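Local coordinates for protein cypemycin cysteine dehydrogenase (decarboxylating) (Streptomyces sp, PDB 6JDD) that catalyses, with FAD, the oxidative decarboxylation of the C-terminal cysteine of the cypemycin precursor peptide, a step in forming the aminovinyl-cysteine group, at residues 89-94 with 174-179; 117-122 with 144-149. One frame throughout, in Å; residues are numbered along the deposited sequence.

Contact 1 packs the C-terminal helix onto strand 90-95 of the parallel sheet, and contact 2 ties the turn after helix 111-118 to the loop ahead of strand 149-151, outermost in this chain. Both segments of contact 2 fall in sequence between those of contact 1, and the two centres lie about 13 Å apart. They meet at F90 and P122, where F90 N and P122 O, 3.0 Å apart, probably form a hydrogen bond at the start of neighbouring strands. F90, whose CB points away from helix 172-185, packs its ring atom CE1 against A121 CB at 3.9 Å. Contact 2 is near the flavin without reaching it: the side chain of Q117 is about 9 Å from a bound FAD.

Contact 1. Residues 89-94 with 174-179; sequences CFLVFP and GALAAA
A buried apolar contact between a central strand of the sheet and the C-terminal helix is made by C89 and L91 with A175, L176 and A179. The segment axes come within 9.7 Å, and the helix runs at 148° to the strand, closer to antiparallel than to crosswise. L91 carries the contact with both branches: CD2 rests against A175 CB at 4.1 Å and nears A179 CB at 4.4 Å, while CD1 meets L176 CD2 at 4.2 Å. The two alanines are one helical turn apart, and their short side chains leave room for the branched leucine. This is the doubly wound, Rossmann-like flavoprotein fold: strand 90-95 lies between strands 10-15 and 123-127, with helix 172-185 packed on one face of the sheet. C89 adds a second contact, its SG 3.8 Å from A179 CB; the small, weakly polar thiol suits a buried place beside an alanine. L176 points its CB away from the strand, yet the long side chain brings a methyl back to L91 and also packs on L11 and on W30 and L31 of helix 24-34. F93 stacks on F170, just ahead of helix 172-185.

Contact 2. Residues 117-122 with 144-149; sequences QLTDAP and KLRPNV
R146 lays its guanidinium beneath the carbonyl of Q117, whose O sits 3.3 Å above the plane and takes no hydrogen bond from NH2. T119 O lies in that plane at the edge, 3.0 Å from NH2, and NH1 donates to L116 O. Arginine suits this place because its flat, many-donor group fits among carbonyls at the C-terminal end of helix 111-118, whose partial negative charge would probably favour the cation. One water joins the side chains, donating to Q117 OE1 at 2.7 Å and accepting from R146 NH1 at 2.8 Å. OE1 also accepts a hydrogen bond from N133 ND2 of the second subunit, while Q117 NE2 donates to L103 O and R107 O. T119 OG1 accepts from A121 N, 3.0 Å away, forming an ST turn, and R146-V149 form a type I beta turn facing it. Asparagine suits N148 because its short amide, with CG between backbone N and carbonyl carbon (chi1 55°), reaches two carbonyls: ND2 gives A121 O a bond of 2.9 Å (158°) and T119 O a weak one of 3.1 Å. A121 O lies near the N148 amide plane, though ND2 stands 31° off the A121 carbonyl plane. An alanine in place of N148 would probably leave A121 O, and more weakly T119 O, without their amide donor. The N148 backbone is hydrogen-bonded to L123, where strand 123-127 begins.

Contact 1. Residues 89-94 with 174-179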
loop_
_atom_site.group_PDB
_atom_site.type_symbol
_atom_site.label_atom_id
_atom_site.label_comp_id
_atom_site.label_asym_id
_atom_site.label_seq_id
_atom_site.Cartn_x
_atom_site.Cartn_y
_atom_site.Cartn_z
ATOM N N CYS A 89 22.910 10.466 34.782
ATOM C CA CYS A 89 22.890 8.996 34.935
ATOM C C CYS A 89 21.949 8.389 33.895
ATOM O O CYS A 89 21.254 9.128 33.207
ATOM C CB CYS A 89 22.551 8.632 36.369
ATOM S SG CYS A 89 20.791 8.806 36.744
ATOM N N PHE A 90 21.996 7.073 33.762
ATOM C CA PHE A 90 21.238 6.292 32.759
ATOM C C PHE A 90 20.606 5.105 33.468
ATOM O O PHE A 90 21.319 4.342 34.088
ATOM C CB PHE A 90 22.152 5.823 31.635
ATOM C CG PHE A 90 22.690 6.939 30.795
ATOM C CD1 PHE A 90 23.753 7.702 31.227
ATOM C CD2 PHE A 90 22.093 7.253 29.591
ATOM C CE1 PHE A 90 24.234 8.743 30.453
ATOM C CE2 PHE A 90 22.593 8.281 28.807
ATOM C CZ PHE A 90 23.659 9.027 29.241
ATOM N N LEU A 91 19.285 5.037 33.446
ATOM C CA LEU A 91 18.531 3.960 34.124
ATOM C C LEU A 91 17.897 3.124 33.022
ATOM O O LEU A 91 17.147 3.680 32.247
ATOM C CB LEU A 91 17.476 4.531 35.082
ATOM C CG LEU A 91 17.945 5.681 35.970
ATOM C CD1 LEU A 91 16.775 6.308 36.719
ATOM C CD2 LEU A 91 19.009 5.217 36.962
ATOM N N VAL A 92 18.214 1.842 32.963
ATOM C CA VAL A 92 17.533 0.883 32.059
ATOM C C VAL A 92 16.365 0.261 32.833
ATOM O O VAL A 92 16.582 -0.554 33.703
ATOM C CB VAL A 92 18.530 -0.143 31.502
ATOM C CG1 VAL A 92 17.900 -0.996 30.415
ATOM C CG2 VAL A 92 19.779 0.547 30.965
ATOM N N PHE A 93 15.158 0.708 32.521
ATOM C CA PHE A 93 13.973 0.603 33.402
ATOM C C PHE A 93 12.744 0.365 32.546
ATOM O O PHE A 93 12.294 1.289 31.881
ATOM C CB PHE A 93 13.815 1.893 34.209
ATOM C CG PHE A 93 12.705 1.850 35.224
ATOM C CD1 PHE A 93 12.784 1.010 36.320
ATOM C CD2 PHE A 93 11.586 2.640 35.075
ATOM C CE1 PHE A 93 11.761 0.951 37.249
ATOM C CE2 PHE A 93 10.567 2.583 36.009
ATOM C CZ PHE A 93 10.650 1.739 37.096
ATOM N N PRO A 94 12.245 -0.877 32.404
ATOM C CA PRO A 94 12.969 -2.081 32.796
ATOM C C PRO A 94 14.041 -2.540 31.799
ATOM O O PRO A 94 14.115 -2.003 30.706
ATOM C CB PRO A 94 11.855 -3.117 32.778
ATOM C CG PRO A 94 11.029 -2.702 31.603
ATOM C CD PRO A 94 10.999 -1.192 31.712
ATOM N N GLY A 174 15.191 2.761 44.351
ATOM C CA GLY A 174 16.506 2.119 44.541
ATOM C C GLY A 174 17.493 2.524 43.457
ATOM O O GLY A 174 18.671 2.817 43.780
ATOM N N ALA A 175 17.053 2.552 42.204
ATOM C CA ALA A 175 17.937 2.932 41.089
ATOM C C ALA A 175 18.407 4.374 41.353
ATOM O O ALA A 175 19.567 4.707 41.063
ATOM C CB ALA A 175 17.252 2.739 39.750
ATOM N N LEU A 176 17.542 5.234 41.860
ATOM C CA LEU A 176 17.893 6.681 41.992
ATOM C C LEU A 176 18.950 6.819 43.086
ATOM O O LEU A 176 19.925 7.611 42.915
ATOM C CB LEU A 176 16.640 7.488 42.348
ATOM C CG LEU A 176 15.614 7.668 41.236
ATOM C CD1 LEU A 176 14.299 8.162 41.815
ATOM C CD2 LEU A 176 16.125 8.632 40.178
ATOM N N ALA A 177 18.762 6.079 44.178
ATOM C CA ALA A 177 19.707 6.075 45.317
ATOM C C ALA A 177 21.067 5.549 44.842
ATOM O O ALA A 177 22.084 6.226 45.086
ATOM C CB ALA A 177 19.148 5.260 46.455
ATOM N N ALA A 178 21.078 4.407 44.150
ATOM C CA ALA A 178 22.304 3.830 43.566
ATOM C C ALA A 178 22.941 4.859 42.638
ATOM O O ALA A 178 24.140 5.027 42.709
ATOM C CB ALA A 178 21.994 2.557 42.839
ATOM N N ALA A 179 22.148 5.581 41.866
ATOM C CA ALA A 179 22.738 6.571 40.947
ATOM C C ALA A 179 23.385 7.730 41.704
ATOM O O ALA A 179 24.488 8.082 41.338
ATOM C CB ALA A 179 21.707 7.056 39.972
#

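Contact 2. Residues 117-122 with 144-149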
loop_
_atom_site.group_PDB
_atom_site.type_symbol
_atom_site.label_atom_id
_atom_site.label_comp_id
_atom_site.label_asym_id
_atom_site.label_seq_id
_atom_site.Cartn_x
_atom_site.Cartn_y
_atom_site.Cartn_z
ATOM N N GLN A 117 27.099 2.086 25.636
ATOM C CA GLN A 117 28.500 1.638 25.488
ATOM C C GLN A 117 29.446 2.819 25.767
ATOM O O GLN A 117 30.517 2.574 26.346
ATOM C CB GLN A 117 28.809 1.082 24.089
ATOM C CG GLN A 117 28.146 -0.263 23.713
ATOM C CD GLN A 117 28.378 -1.414 24.665
ATOM O OE1 GLN A 117 29.360 -1.431 25.420
ATOM N NE2 GLN A 117 27.468 -2.388 24.637
ATOM N N LEU A 118 29.121 4.048 25.373
ATOM C CA LEU A 118 30.126 5.132 25.357
ATOM C C LEU A 118 30.058 5.952 26.647
ATOM O O LEU A 118 31.023 6.651 26.982
ATOM C CB LEU A 118 29.934 6.006 24.114
ATOM C CG LEU A 118 30.114 5.314 22.766
ATOM C CD1 LEU A 118 29.916 6.303 21.654
ATOM C CD2 LEU A 118 31.481 4.716 22.646
ATOM N N THR A 119 28.974 5.879 27.391
ATOM C CA THR A 119 28.845 6.757 28.572
ATOM C C THR A 119 29.870 6.312 29.625
ATOM O O THR A 119 30.153 5.098 29.730
ATOM C CB THR A 119 27.415 6.805 29.106
ATOM O OG1 THR A 119 27.367 7.783 30.144
ATOM C CG2 THR A 119 26.964 5.466 29.637
ATOM N N ASP A 120 30.374 7.289 30.372
ATOM C CA ASP A 120 31.124 7.108 31.644
ATOM C C ASP A 120 30.217 7.339 32.847
ATOM O O ASP A 120 30.666 7.047 33.957
ATOM C CB ASP A 120 32.297 8.093 31.761
ATOM C CG ASP A 120 33.328 7.824 30.677
ATOM O OD1 ASP A 120 33.651 6.603 30.432
ATOM O OD2 ASP A 120 33.752 8.824 30.036
ATOM N N ALA A 121 29.027 7.898 32.651
ATOM C CA ALA A 121 28.115 8.239 33.761
ATOM C C ALA A 121 27.625 6.949 34.422
ATOM O O ALA A 121 27.657 5.861 33.840
ATOM C CB ALA A 121 26.954 9.078 33.260
ATOM N N PRO A 122 27.136 7.043 35.678
ATOM C CA PRO A 122 26.480 5.912 36.328
ATOM C C PRO A 122 25.356 5.332 35.458
ATOM O O PRO A 122 24.548 6.039 34.973
ATOM C CB PRO A 122 25.901 6.529 37.600
ATOM C CG PRO A 122 26.732 7.767 37.852
ATOM C CD PRO A 122 27.153 8.267 36.496
ATOM N N LYS A 144 30.994 -6.316 35.140
ATOM C CA LYS A 144 31.893 -5.761 36.181
ATOM C C LYS A 144 33.168 -5.185 35.560
ATOM O O LYS A 144 33.836 -4.420 36.268
ATOM C CB LYS A 144 32.189 -6.800 37.259
ATOM C CG LYS A 144 31.083 -6.904 38.301
ATOM C CD LYS A 144 30.886 -8.311 38.749
ATOM C CE LYS A 144 30.150 -8.444 40.059
ATOM N NZ LYS A 144 30.714 -9.600 40.820
ATOM N N LEU A 145 33.499 -5.477 34.296
ATOM C CA LEU A 145 34.671 -4.827 33.637
ATOM C C LEU A 145 34.445 -3.316 33.458
ATOM O O LEU A 145 35.433 -2.569 33.159
ATOM C CB LEU A 145 34.912 -5.512 32.294
ATOM C CG LEU A 145 35.224 -7.013 32.377
ATOM C CD1 LEU A 145 35.743 -7.510 31.044
ATOM C CD2 LEU A 145 36.219 -7.342 33.494
ATOM N N ARG A 146 33.194 -2.880 33.606
ATOM C CA ARG A 146 32.834 -1.456 33.458
ATOM C C ARG A 146 32.531 -0.897 34.836
ATOM O O ARG A 146 31.611 -1.338 35.517
ATOM C CB ARG A 146 31.647 -1.288 32.507
ATOM C CG ARG A 146 31.951 -1.722 31.075
ATOM C CD ARG A 146 30.934 -1.251 30.058
ATOM N NE ARG A 146 30.814 0.200 30.030
ATOM C CZ ARG A 146 29.760 0.848 29.559
ATOM N NH1 ARG A 146 28.742 0.162 29.071
ATOM N NH2 ARG A 146 29.713 2.168 29.585
ATOM N N PRO A 147 33.291 0.125 35.269
ATOM C CA PRO A 147 33.160 0.606 36.634
ATOM C C PRO A 147 31.843 1.354 36.846
ATOM O O PRO A 147 31.364 1.393 37.913
ATOM C CB PRO A 147 34.407 1.489 36.799
ATOM C CG PRO A 147 34.736 1.991 35.377
ATOM C CD PRO A 147 34.282 0.876 34.462
ATOM N N ASN A 148 31.250 1.897 35.798
ATOM C CA ASN A 148 30.046 2.757 35.951
ATOM C C ASN A 148 28.758 1.924 35.982
ATOM O O ASN A 148 27.714 2.502 36.182
ATOM C CB ASN A 148 30.041 3.833 34.870
ATOM C CG ASN A 148 30.148 3.289 33.456
ATOM O OD1 ASN A 148 30.862 2.308 33.204
ATOM N ND2 ASN A 148 29.478 3.968 32.513
ATOM N N VAL A 149 28.799 0.614 35.777
ATOM C CA VAL A 149 27.547 -0.174 35.628
ATOM C C VAL A 149 27.187 -0.834 36.948
ATOM O O VAL A 149 28.043 -1.467 37.499
ATOM C CB VAL A 149 27.748 -1.220 34.536
ATOM C CG1 VAL A 149 26.628 -2.222 34.506
ATOM C CG2 VAL A 149 27.934 -0.539 33.212
HETATM O O HOH W 1 28.940 -2.349 27.932
#